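Local structure of cytolethal distending toxin subunit A (Haemophilus ducreyi, 1SR4) at the interface of chains A and B. The protein probably pairs with CdtC, as a lectin-type subunit of the heterotrimeric cytolethal distending toxin, to deliver the genotoxic CdtB subunit to host cells. Sequence-based numbering; all coordinates share one arbitrary frame. Chains: chain A, Cytolethal distending toxin subunit A; chain B, cytolethal distending toxin protein B.

The interface of chains A and B. Residues chain A 53, 204-206; chain B 73-75.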
loop_
_atom_site.group_PDB
_atom_site.type_symbol
_atom_site.label_atom_id
_atom_site.label_comp_id
_atom_site.label_asym_id
_atom_site.label_seq_id
_atom_site.Cartn_x
_atom_site.Cartn_y
_atom_site.Cartn_z
ATOM N N LEU A 53 13.259 -17.687 6.857
ATOM C CA LEU A 53 12.034 -16.883 6.659
ATOM C C LEU A 53 12.358 -16.044 5.425
ATOM O O LEU A 53 12.809 -14.911 5.533
ATOM C CB LEU A 53 11.710 -15.977 7.858
ATOM C CG LEU A 53 10.198 -15.701 8.000
ATOM C CD1 LEU A 53 9.915 -14.769 9.161
ATOM C CD2 LEU A 53 9.667 -15.068 6.710
ATOM N N ALA A 204 4.015 -16.841 7.630
ATOM C CA ALA A 204 3.433 -15.851 8.546
ATOM C C ALA A 204 4.540 -15.055 9.234
ATOM O O ALA A 204 5.548 -15.621 9.673
ATOM C CB ALA A 204 2.561 -16.546 9.601
ATOM N N VAL A 205 4.343 -13.746 9.341
ATOM C CA VAL A 205 5.339 -12.877 9.942
ATOM C C VAL A 205 4.834 -12.156 11.182
ATOM O O VAL A 205 5.440 -11.186 11.622
ATOM C CB VAL A 205 5.850 -11.824 8.929
ATOM C CG1 VAL A 205 6.579 -12.504 7.805
ATOM C CG2 VAL A 205 4.683 -10.998 8.386
ATOM N N ASN A 206 3.730 -12.648 11.743
ATOM C CA ASN A 206 3.140 -12.074 12.951
ATOM C C ASN A 206 4.069 -12.264 14.149
ATOM O O ASN A 206 4.865 -13.220 14.127
ATOM C CB ASN A 206 1.782 -12.737 13.249
ATOM C CG ASN A 206 1.857 -14.277 13.313
ATOM O OD1 ASN A 206 2.414 -14.929 12.427
ATOM N ND2 ASN A 206 1.265 -14.853 14.358
ATOM O OXT ASN A 206 3.975 -11.469 15.104
ATOM N N LEU B 73 8.517 -5.736 11.851
ATOM C CA LEU B 73 7.724 -6.182 10.702
ATOM C C LEU B 73 7.890 -7.689 10.484
ATOM O O LEU B 73 7.191 -8.293 9.664
ATOM C CB LEU B 73 8.163 -5.435 9.433
ATOM C CG LEU B 73 8.067 -3.905 9.447
ATOM C CD1 LEU B 73 8.793 -3.339 8.227
ATOM C CD2 LEU B 73 6.604 -3.472 9.453
ATOM N N GLY B 74 8.839 -8.283 11.198
ATOM C CA GLY B 74 9.054 -9.709 11.079
ATOM C C GLY B 74 8.609 -10.426 12.341
ATOM O O GLY B 74 7.825 -9.891 13.133
ATOM N N THR B 75 9.108 -11.646 12.528
ATOM C CA THR B 75 8.779 -12.465 13.690
ATOM C C THR B 75 9.779 -12.207 14.829
ATOM O O THR B 75 10.767 -11.499 14.648
ATOM C CB THR B 75 8.840 -13.971 13.316
ATOM O OG1 THR B 75 10.182 -14.312 12.935
ATOM C CG2 THR B 75 7.908 -14.268 12.124
HETATM O O HOH W 1 5.256 -8.678 12.650
HETATM O O HOH W 2 6.706 -9.946 15.478
#
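B:Thr75 turns its methyl CG2 toward A:Leu53 and A:Val205, because OG1 sits between the backbone N and the carbonyl carbon (chi1 63°) and CG2 lies anti to the carbonyl carbon. A:Leu53 answers with CG anti to its backbone N (chi1 -151°), and its branch CD1 leads. The two side chains meet tip to tip. CD1 of A:Leu53 lies 3.6 Å from CG2 of B:Thr75. The hydroxyl OG1 of B:Thr75 is a little farther from CD1 of A:Leu53, at 3.8 Å. The same methyl, CG2 of B:Thr75, also rests on the backbone of the chain A tail, 3.6 Å from CA of A:Val205. The side chain of A:Val205 faces the backbone of B:Leu73, with CB 3.8 Å from the carbonyl O of B:Leu73.

Two carbonyl oxygens come close here. O of A:Val205 and O of B:Gly74 are 3.1 Å apart, and both can only accept, so they do not bond to each other. Water 1 bridges them, 2.7 Å from O of A:Val205. Water 2 lies 2.6 Å from O of B:Gly74 and links it to OXT, a terminal carboxylate oxygen of A:Asn206.

The patch is small, hiding 121 Å² in all. It joins the C-terminal tail of CdtA and A:Leu53 to the loop after strand 67-72 of CdtB, adding a partly water-mediated contact to the toxin heterotrimer.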